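Local coordinates for putative uncharacterized protein (Pyrococcus abyssi virus 1, PDB 4HR1), which is of unknown function but folds as a helical bundle of a bromodomain-like family, encoded by a virus that infects a hyperthermophilic archaeon, at residues F3-V9 against I78-L82; K12-L16 against L85-K89; W15-I20 against I92-M96; F22-M27 against E95-L101. Residues are numbered along the deposited sequence.

Contact 1: residues F3-V9 against I78-L82; sequences FNGAQTV and IQKAL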
# COMPACT_ATOMS: atom_id res chain seq x y z
N PHE A 3 7.66 5.65 19.61
CA PHE A 3 7.59 5.02 18.28
C PHE A 3 7.16 6.03 17.19
O PHE A 3 6.59 7.08 17.53
CB PHE A 3 6.66 3.78 18.32
CG PHE A 3 5.17 3.96 18.11
CD1 PHE A 3 4.49 5.03 18.69
CD2 PHE A 3 4.43 3.01 17.43
CE1 PHE A 3 3.12 5.21 18.48
CE2 PHE A 3 3.05 3.17 17.24
CZ PHE A 3 2.41 4.26 17.77
N ASN A 4 7.46 5.73 15.90
CA ASN A 4 7.03 6.59 14.80
C ASN A 4 5.70 6.04 14.29
O ASN A 4 5.67 5.12 13.46
CB ASN A 4 8.07 6.65 13.68
CG ASN A 4 7.75 7.71 12.66
OD1 ASN A 4 6.83 7.58 11.83
ND2 ASN A 4 8.49 8.81 12.71
N GLY A 5 4.61 6.59 14.83
CA GLY A 5 3.23 6.17 14.55
C GLY A 5 2.87 5.95 13.09
O GLY A 5 2.41 4.85 12.74
N ALA A 6 3.07 7.00 12.25
CA ALA A 6 2.74 6.98 10.81
C ALA A 6 3.53 5.93 10.04
O ALA A 6 2.92 5.05 9.42
CB ALA A 6 2.90 8.36 10.19
N GLN A 7 4.87 5.93 10.17
CA GLN A 7 5.71 4.91 9.51
C GLN A 7 5.28 3.48 9.88
O GLN A 7 5.10 2.65 8.99
CB GLN A 7 7.18 5.13 9.81
CG GLN A 7 8.12 4.28 8.97
CD GLN A 7 9.33 3.96 9.77
OE1 GLN A 7 10.25 4.78 9.89
NE2 GLN A 7 9.33 2.78 10.40
N THR A 8 5.06 3.24 11.19
CA THR A 8 4.66 1.94 11.73
C THR A 8 3.41 1.40 11.06
O THR A 8 3.45 0.30 10.50
CB THR A 8 4.61 1.96 13.28
OG1 THR A 8 5.81 2.53 13.80
CG2 THR A 8 4.40 0.57 13.86
N VAL A 9 2.32 2.18 11.06
CA VAL A 9 1.05 1.76 10.44
C VAL A 9 1.18 1.57 8.92
O VAL A 9 0.68 0.58 8.39
CB VAL A 9 -0.19 2.60 10.88
CG1 VAL A 9 -0.26 2.71 12.40
CG2 VAL A 9 -0.18 3.99 10.25
N ILE A 78 -4.46 4.05 17.76
CA ILE A 78 -3.38 3.58 16.87
C ILE A 78 -2.95 2.15 17.31
O ILE A 78 -2.84 1.25 16.45
CB ILE A 78 -2.16 4.56 16.89
CG1 ILE A 78 -2.45 5.86 16.11
CG2 ILE A 78 -0.88 3.88 16.38
CD1 ILE A 78 -2.68 5.69 14.56
N GLN A 79 -2.74 1.95 18.64
CA GLN A 79 -2.36 0.67 19.23
C GLN A 79 -3.39 -0.40 19.00
O GLN A 79 -3.02 -1.54 18.74
CB GLN A 79 -2.04 0.82 20.73
CG GLN A 79 -0.69 1.50 21.02
CD GLN A 79 0.55 0.81 20.45
OE1 GLN A 79 1.48 1.46 19.98
NE2 GLN A 79 0.60 -0.52 20.51
N LYS A 80 -4.68 -0.05 19.04
CA LYS A 80 -5.76 -1.01 18.80
C LYS A 80 -5.84 -1.37 17.32
O LYS A 80 -6.20 -2.49 16.98
CB LYS A 80 -7.11 -0.47 19.31
CG LYS A 80 -7.31 -0.65 20.81
CD LYS A 80 -8.14 0.47 21.46
CE LYS A 80 -9.63 0.37 21.21
NZ LYS A 80 -10.06 1.09 19.98
N ALA A 81 -5.48 -0.41 16.44
CA ALA A 81 -5.45 -0.64 15.00
C ALA A 81 -4.25 -1.56 14.67
O ALA A 81 -4.43 -2.56 13.96
CB ALA A 81 -5.33 0.68 14.25
N LEU A 82 -3.06 -1.28 15.29
CA LEU A 82 -1.84 -2.08 15.16
C LEU A 82 -2.09 -3.55 15.49
O LEU A 82 -1.54 -4.43 14.82
CB LEU A 82 -0.72 -1.53 16.03
CG LEU A 82 0.02 -0.32 15.46
CD1 LEU A 82 0.98 0.24 16.47
CD2 LEU A 82 0.77 -0.67 14.17
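The start of helix 5-30 shows how a residue ahead of a helix can join an interhelical contact. Phe3 swings its ring across the gap and meets helix 72-98 with its edge: its CZ lies 3.6 Å from Ile78 CG2 and its CE2 lies 3.7 Å from Leu82 CD1. Asn4 does not reach segment 78-82 and instead caps its own helix as N-cap, its OD1 accepting from Gln7 N at 3.1 Å. Gly5 N is held by Asn68. One turn on, Thr8 divides its roles: OG1 bonds back to Asn4 O at 2.6 Å, while its CG2 rests 3.8 Å from Leu82 CD2. Val9 brings the backbones closest, its CA 6.7 Å from Leu82 CA, and its CG1 packs 4.0 Å from Leu82 CD2. Helix 34-63 lies against Ile78 and Ala81. The local axes run 11.1 Å apart at 16°, the near-parallel pairing expected of the first and third helices in an up-and-down bundle.

Contact 2: residues K12-L16 against L85-K89; sequences KISWL and LEDIK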
# COMPACT_ATOMS: atom_id res chain seq x y z
N LYS A 12 3.01 -1.71 8.09
CA LYS A 12 2.13 -2.84 8.35
C LYS A 12 1.06 -2.98 7.26
O LYS A 12 0.80 -4.11 6.80
CB LYS A 12 1.49 -2.74 9.77
CG LYS A 12 2.48 -2.86 10.95
CD LYS A 12 2.58 -4.30 11.50
CE LYS A 12 3.93 -4.63 12.11
NZ LYS A 12 4.15 -6.11 12.24
N ILE A 13 0.46 -1.84 6.82
CA ILE A 13 -0.56 -1.85 5.75
C ILE A 13 0.12 -2.29 4.43
O ILE A 13 -0.37 -3.20 3.77
CB ILE A 13 -1.35 -0.49 5.64
CG1 ILE A 13 -2.13 -0.15 6.95
CG2 ILE A 13 -2.32 -0.51 4.44
CD1 ILE A 13 -2.39 1.42 7.22
N SER A 14 1.29 -1.68 4.10
CA SER A 14 2.06 -2.03 2.89
C SER A 14 2.38 -3.52 2.84
O SER A 14 2.07 -4.15 1.82
CB SER A 14 3.33 -1.19 2.77
OG SER A 14 3.02 0.19 2.71
N TRP A 15 2.91 -4.11 3.95
CA TRP A 15 3.20 -5.55 4.02
C TRP A 15 1.96 -6.33 3.71
O TRP A 15 1.99 -7.25 2.88
CB TRP A 15 3.70 -5.98 5.42
CG TRP A 15 4.36 -7.33 5.44
CD1 TRP A 15 5.69 -7.58 5.30
CD2 TRP A 15 3.71 -8.61 5.50
NE1 TRP A 15 5.93 -8.94 5.33
CE2 TRP A 15 4.73 -9.60 5.45
CE3 TRP A 15 2.37 -9.03 5.68
CZ2 TRP A 15 4.45 -10.97 5.54
CZ3 TRP A 15 2.10 -10.39 5.73
CH2 TRP A 15 3.13 -11.34 5.64
N LEU A 16 0.86 -6.00 4.40
CA LEU A 16 -0.41 -6.71 4.24
C LEU A 16 -0.98 -6.61 2.81
O LEU A 16 -1.47 -7.63 2.29
CB LEU A 16 -1.43 -6.25 5.29
CG LEU A 16 -1.15 -6.68 6.73
CD1 LEU A 16 -2.13 -6.09 7.66
CD2 LEU A 16 -1.22 -8.18 6.89
N LEU A 85 -4.34 -5.24 12.71
CA LEU A 85 -3.42 -5.42 11.59
C LEU A 85 -2.56 -6.69 11.77
O LEU A 85 -2.37 -7.44 10.81
CB LEU A 85 -2.52 -4.18 11.43
CG LEU A 85 -3.15 -2.93 10.82
CD1 LEU A 85 -2.29 -1.67 11.09
CD2 LEU A 85 -3.38 -3.10 9.32
N GLU A 86 -2.11 -6.95 13.04
CA GLU A 86 -1.31 -8.12 13.38
C GLU A 86 -2.13 -9.38 13.30
O GLU A 86 -1.63 -10.38 12.82
CB GLU A 86 -0.53 -7.93 14.68
CG GLU A 86 0.68 -8.85 14.81
CD GLU A 86 1.85 -8.67 13.86
OE1 GLU A 86 2.67 -9.61 13.76
OE2 GLU A 86 2.01 -7.57 13.28
N ASP A 87 -3.44 -9.30 13.63
CA ASP A 87 -4.34 -10.45 13.47
C ASP A 87 -4.53 -10.74 11.99
O ASP A 87 -4.60 -11.91 11.60
CB ASP A 87 -5.71 -10.20 14.13
CG ASP A 87 -5.67 -9.99 15.64
OD1 ASP A 87 -5.13 -10.86 16.35
OD2 ASP A 87 -6.26 -9.00 16.12
N ILE A 88 -4.58 -9.68 11.14
CA ILE A 88 -4.74 -9.83 9.69
C ILE A 88 -3.52 -10.57 9.13
O ILE A 88 -3.69 -11.56 8.40
CB ILE A 88 -5.07 -8.49 8.96
CG1 ILE A 88 -6.46 -7.93 9.44
CG2 ILE A 88 -5.09 -8.69 7.44
CD1 ILE A 88 -6.64 -6.40 9.31
N LYS A 89 -2.31 -10.18 9.58
CA LYS A 89 -1.05 -10.82 9.19
C LYS A 89 -1.12 -12.33 9.47
O LYS A 89 -0.84 -13.12 8.58
CB LYS A 89 0.15 -10.13 9.86
CG LYS A 89 1.50 -10.59 9.34
CD LYS A 89 2.61 -9.63 9.72
CE LYS A 89 3.91 -10.01 9.02
NZ LYS A 89 4.96 -8.96 9.18
O HOH W 1 4.20 -6.46 9.24
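This buried helix pair carries a polar fringe, in which long side chains settle their charges over an apolar floor. Here Lys12 NZ donates to Glu86 OE2 at 2.8 Å, a salt bridge between the helices, and gives a second hydrogen bond of 3.0 Å to a water. Lys89 NZ bonds to the same water at 2.6 Å. The water accepts from both ammonium groups and so mediates between two positive charges, Lys12 NZ and Lys89 NZ, that stand 4.3 Å apart. Lys89 gains further compensation from Trp15: its NZ sits 3.8 Å from the centroid of the five-membered ring, a cation-pi contact, while its CE lies 3.5 Å above the centroid of the six-membered ring in a CH-pi contact. The indole NE1 donates to Asp116 on helix 109-119.

The pairing belongs to a helical bundle, with helix 5-30 and helix 72-98 running 10.4 Å apart at 22° along these segments, near the centre of the chain. Below the charges the packing is aliphatic. Leu16 CD1 meets Leu85 CD2 at 3.6 Å, Leu16 CD2 lies 3.9 Å from Ile88 CG2, and Ile13 CG1 touches Leu85 CD2 at 4.0 Å. Within their own helices, Leu16 N bonds to Lys12 O at 3.1 Å and Lys89 N to Leu85 O at 3.0 Å.

Contact 3: residues W15-I20 against I92-M96; sequences WLRTAI and IIVEM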
# COMPACT_ATOMS: atom_id res chain seq x y z
N TRP A 15 2.91 -4.11 3.95
CA TRP A 15 3.20 -5.55 4.02
C TRP A 15 1.96 -6.33 3.71
O TRP A 15 1.99 -7.25 2.88
CB TRP A 15 3.70 -5.98 5.42
CG TRP A 15 4.36 -7.33 5.44
CD1 TRP A 15 5.69 -7.58 5.30
CD2 TRP A 15 3.71 -8.61 5.50
NE1 TRP A 15 5.93 -8.94 5.33
CE2 TRP A 15 4.73 -9.60 5.45
CE3 TRP A 15 2.37 -9.03 5.68
CZ2 TRP A 15 4.45 -10.97 5.54
CZ3 TRP A 15 2.10 -10.39 5.73
CH2 TRP A 15 3.13 -11.34 5.64
N LEU A 16 0.86 -6.00 4.40
CA LEU A 16 -0.41 -6.71 4.24
C LEU A 16 -0.98 -6.61 2.81
O LEU A 16 -1.47 -7.63 2.29
CB LEU A 16 -1.43 -6.25 5.29
CG LEU A 16 -1.15 -6.68 6.73
CD1 LEU A 16 -2.13 -6.09 7.66
CD2 LEU A 16 -1.22 -8.18 6.89
N ARG A 17 -0.85 -5.43 2.15
CA ARG A 17 -1.31 -5.25 0.77
C ARG A 17 -0.48 -6.08 -0.21
O ARG A 17 -1.04 -6.83 -1.02
CB ARG A 17 -1.36 -3.77 0.36
CG ARG A 17 -2.42 -2.98 1.14
CD ARG A 17 -3.12 -1.96 0.27
NE ARG A 17 -3.35 -0.69 0.96
CZ ARG A 17 -4.49 -0.37 1.58
NH1 ARG A 17 -5.50 -1.23 1.63
NH2 ARG A 17 -4.61 0.81 2.17
N THR A 18 0.87 -6.03 -0.06
CA THR A 18 1.84 -6.78 -0.86
C THR A 18 1.61 -8.29 -0.68
O THR A 18 1.71 -9.04 -1.66
CB THR A 18 3.27 -6.36 -0.52
OG1 THR A 18 3.36 -4.93 -0.35
CG2 THR A 18 4.28 -6.86 -1.54
N ALA A 19 1.25 -8.71 0.56
CA ALA A 19 0.95 -10.11 0.90
C ALA A 19 -0.31 -10.58 0.20
O ALA A 19 -0.38 -11.74 -0.20
CB ALA A 19 0.80 -10.25 2.41
N ILE A 20 -1.30 -9.69 0.05
CA ILE A 20 -2.56 -9.99 -0.66
C ILE A 20 -2.27 -10.08 -2.17
O ILE A 20 -2.74 -11.02 -2.81
CB ILE A 20 -3.70 -8.98 -0.27
CG1 ILE A 20 -4.26 -9.35 1.13
CG2 ILE A 20 -4.86 -8.92 -1.32
CD1 ILE A 20 -4.81 -8.25 1.87
N ILE A 92 -3.38 -14.06 7.11
CA ILE A 92 -2.73 -14.08 5.79
C ILE A 92 -1.80 -15.32 5.69
O ILE A 92 -1.92 -16.10 4.72
CB ILE A 92 -1.98 -12.74 5.50
CG1 ILE A 92 -2.95 -11.53 5.22
CG2 ILE A 92 -0.90 -12.87 4.42
CD1 ILE A 92 -4.05 -11.75 4.18
N ILE A 93 -0.88 -15.49 6.69
CA ILE A 93 0.11 -16.57 6.77
C ILE A 93 -0.61 -17.91 6.83
O ILE A 93 -0.28 -18.84 6.08
CB ILE A 93 1.11 -16.33 7.94
CG1 ILE A 93 1.89 -15.01 7.75
CG2 ILE A 93 2.08 -17.52 8.10
CD1 ILE A 93 2.35 -14.34 9.00
N VAL A 94 -1.67 -17.97 7.65
CA VAL A 94 -2.53 -19.14 7.78
C VAL A 94 -3.16 -19.50 6.42
O VAL A 94 -3.19 -20.67 6.06
CB VAL A 94 -3.57 -18.91 8.91
CG1 VAL A 94 -4.71 -19.93 8.86
CG2 VAL A 94 -2.89 -18.93 10.28
N GLU A 95 -3.63 -18.48 5.66
CA GLU A 95 -4.22 -18.65 4.33
C GLU A 95 -3.19 -19.18 3.35
O GLU A 95 -3.49 -20.14 2.63
CB GLU A 95 -4.88 -17.36 3.81
CG GLU A 95 -5.58 -17.49 2.46
CD GLU A 95 -6.79 -18.40 2.38
OE1 GLU A 95 -7.25 -18.89 3.44
OE2 GLU A 95 -7.29 -18.62 1.25
N MET A 96 -1.99 -18.55 3.31
CA MET A 96 -0.86 -18.95 2.46
C MET A 96 -0.63 -20.46 2.66
O MET A 96 -0.75 -21.22 1.70
CB MET A 96 0.42 -18.17 2.83
CG MET A 96 0.48 -16.77 2.28
SD MET A 96 1.93 -15.91 2.94
CE MET A 96 1.91 -14.53 1.96
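Knobs-into-holes packing is easiest to recognise when one residue does most of the work, as Ile92 does here. Its side chain drops into a hollow on helix 5-30 bounded by Trp15, Leu16, Ala19 and Ile20. The small Ala19 lets the knob come close, with CB 3.7 Å from Ile92 CG2, and the other walls follow: Ile20 CG1 lies 3.9 Å from Ile92 CD1 and Leu16 CD2 lies 4.1 Å from Ile92 CG1. Ile93, nearer the surface, grazes the indole, its CG1 4.4 Å from Trp15 CH2. One turn further along, Met96 extends back across the gap until its CE lies 4.2 Å from Ala19 O and 4.4 Å from Ala19 CB. The local axes stay 11.3 Å apart at 17°. On one flank helix 34-63 closes the interface, placing Leu43 against Ile92 and Val47 against Ile20; helix 109-119 covers Trp15 and Met96 with Leu115.

Contact 4: residues F22-M27 against E95-L101; sequences FLKGYM and EMLRVGL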
# COMPACT_ATOMS: atom_id res chain seq x y z
N PHE A 22 0.55 -10.96 -3.51
CA PHE A 22 1.29 -12.22 -3.60
C PHE A 22 0.35 -13.42 -3.68
O PHE A 22 0.50 -14.23 -4.60
CB PHE A 22 2.25 -12.35 -2.40
CG PHE A 22 3.19 -13.53 -2.43
CD1 PHE A 22 2.81 -14.77 -1.95
CD2 PHE A 22 4.49 -13.38 -2.90
CE1 PHE A 22 3.69 -15.85 -1.95
CE2 PHE A 22 5.38 -14.45 -2.88
CZ PHE A 22 4.98 -15.68 -2.41
N LEU A 23 -0.63 -13.51 -2.74
CA LEU A 23 -1.63 -14.58 -2.68
C LEU A 23 -2.48 -14.66 -3.94
O LEU A 23 -2.72 -15.76 -4.44
CB LEU A 23 -2.56 -14.37 -1.48
CG LEU A 23 -2.22 -15.13 -0.23
CD1 LEU A 23 -2.50 -14.28 0.97
CD2 LEU A 23 -2.99 -16.44 -0.17
N LYS A 24 -2.96 -13.49 -4.43
CA LYS A 24 -3.77 -13.31 -5.64
C LYS A 24 -3.04 -13.93 -6.84
O LYS A 24 -3.61 -14.78 -7.54
CB LYS A 24 -4.02 -11.81 -5.88
CG LYS A 24 -5.48 -11.45 -6.16
CD LYS A 24 -6.09 -10.61 -5.04
CE LYS A 24 -6.40 -9.19 -5.45
NZ LYS A 24 -5.21 -8.31 -5.35
N GLY A 25 -1.76 -13.56 -6.98
CA GLY A 25 -0.86 -14.03 -8.02
C GLY A 25 -0.58 -15.52 -7.98
O GLY A 25 -0.60 -16.18 -9.02
N TYR A 26 -0.36 -16.06 -6.76
CA TYR A 26 -0.13 -17.49 -6.56
C TYR A 26 -1.36 -18.27 -7.02
O TYR A 26 -1.22 -19.31 -7.67
CB TYR A 26 0.20 -17.81 -5.07
CG TYR A 26 0.15 -19.29 -4.74
CD1 TYR A 26 1.16 -20.15 -5.15
CD2 TYR A 26 -0.94 -19.83 -4.06
CE1 TYR A 26 1.12 -21.51 -4.85
CE2 TYR A 26 -1.00 -21.20 -3.77
CZ TYR A 26 0.04 -22.03 -4.16
OH TYR A 26 -0.01 -23.37 -3.88
N MSE A 27 -2.55 -17.75 -6.68
CA MSE A 27 -3.85 -18.33 -6.99
C MSE A 27 -4.19 -18.33 -8.46
O MSE A 27 -4.78 -19.29 -8.93
CB MSE A 27 -4.95 -17.66 -6.18
CG MSE A 27 -4.88 -18.03 -4.72
SE MSE A 27 -6.37 -17.40 -3.67
CE MSE A 27 -6.01 -18.42 -2.09
N GLU A 95 -3.63 -18.48 5.66
CA GLU A 95 -4.22 -18.65 4.33
C GLU A 95 -3.19 -19.18 3.35
O GLU A 95 -3.49 -20.14 2.63
CB GLU A 95 -4.88 -17.36 3.81
CG GLU A 95 -5.58 -17.49 2.46
CD GLU A 95 -6.79 -18.40 2.38
OE1 GLU A 95 -7.25 -18.89 3.44
OE2 GLU A 95 -7.29 -18.62 1.25
N MET A 96 -1.99 -18.55 3.31
CA MET A 96 -0.86 -18.95 2.46
C MET A 96 -0.63 -20.46 2.66
O MET A 96 -0.75 -21.22 1.70
CB MET A 96 0.42 -18.17 2.83
CG MET A 96 0.48 -16.77 2.28
SD MET A 96 1.93 -15.91 2.94
CE MET A 96 1.91 -14.53 1.96
N LEU A 97 -0.43 -20.89 3.92
CA LEU A 97 -0.20 -22.28 4.30
C LEU A 97 -1.31 -23.25 3.91
O LEU A 97 -1.02 -24.37 3.51
CB LEU A 97 0.13 -22.39 5.79
CG LEU A 97 1.49 -21.81 6.16
CD1 LEU A 97 1.52 -21.38 7.60
CD2 LEU A 97 2.62 -22.77 5.79
N ARG A 98 -2.56 -22.80 4.01
CA ARG A 98 -3.77 -23.56 3.68
C ARG A 98 -3.91 -23.80 2.18
O ARG A 98 -4.49 -24.81 1.77
CB ARG A 98 -5.01 -22.80 4.18
CG ARG A 98 -6.13 -23.71 4.69
CD ARG A 98 -7.54 -23.13 4.50
NE ARG A 98 -7.64 -21.68 4.72
CZ ARG A 98 -7.80 -21.10 5.91
NH1 ARG A 98 -7.84 -21.82 7.02
NH2 ARG A 98 -7.91 -19.78 5.99
N VAL A 99 -3.42 -22.86 1.35
CA VAL A 99 -3.57 -22.94 -0.10
C VAL A 99 -2.46 -23.68 -0.85
O VAL A 99 -2.53 -23.82 -2.08
CB VAL A 99 -4.03 -21.61 -0.73
CG1 VAL A 99 -5.31 -21.13 -0.07
CG2 VAL A 99 -2.95 -20.53 -0.66
N GLY A 100 -1.49 -24.21 -0.11
CA GLY A 100 -0.39 -24.99 -0.66
C GLY A 100 0.90 -24.22 -0.84
O GLY A 100 1.90 -24.78 -1.30
N LEU A 101 0.88 -22.92 -0.50
CA LEU A 101 2.02 -22.02 -0.55
C LEU A 101 2.99 -22.46 0.55
O LEU A 101 2.55 -22.87 1.63
CB LEU A 101 1.52 -20.58 -0.29
CG LEU A 101 2.15 -19.35 -0.98
CD1 LEU A 101 2.99 -19.68 -2.19
CD2 LEU A 101 1.07 -18.34 -1.32
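Helix 72-98 ends here, and helix 5-30 fits the turn that follows with two aromatic rings and with aliphatic and methionine side chains. Tyr26 is the main protrusion. It lies along the end of helix 72-98, with CE2 3.7 Å from Val99 CG2 and one ring face under Leu101, whose CD1 stands 3.8 Å from the ring centroid in a CH-pi contact. Its hydroxyl continues to the turn, donating from OH to Val99 O at 3.1 Å. That turn is a Schellman motif: Gly100 takes a positive phi, and Leu101 N bonds back to Met96 O at 3.2 Å. A beta carbon on Gly100 would press against the preceding carbonyl oxygen and come within 3.0 Å of Tyr26 OH, so the absence of a side chain shapes the seat of the tyrosine.

Leu101, released from the helix, folds back toward helix 5-30 and also reaches Phe22, its CD2 3.7 Å from the edge of that ring at CE1. Leu23 sits between Glu95, Met96 and Val99, with CG 4.0 Å from Met96 CG and CD2 4.1 Å from Val99 CG2. Met27, present as selenomethionine, fits its CE against Val99 CG1 at 3.5 Å. Aromatic side chains of the neighbouring subunit pack edge-to-face on Phe22.

In the fold
The four contacts sample one interface, between helix 5-30 and helix 72-98. The centre of contact 2 lies about 2 Å from that of the chain, whereas contacts 1 and 4 lie on opposite sides, their centres about 27 Å apart. Contact 1 is partly buried; the other three are buried. Contacts 1 and 2 touch through Leu82 and Lys12, contacts 2 and 3 share Trp15 and Leu16, and contacts 3 and 4 share Glu95 and Met96, giving continuous packing. Chemistry shifts along the way: mainly apolar contacts beside an N-cap in contact 1; a salt bridge, shared water and cation-pi pair in contact 2; apolar interlocking in contact 3; a tyrosine-to-carbonyl bond at the helix end in contact 4.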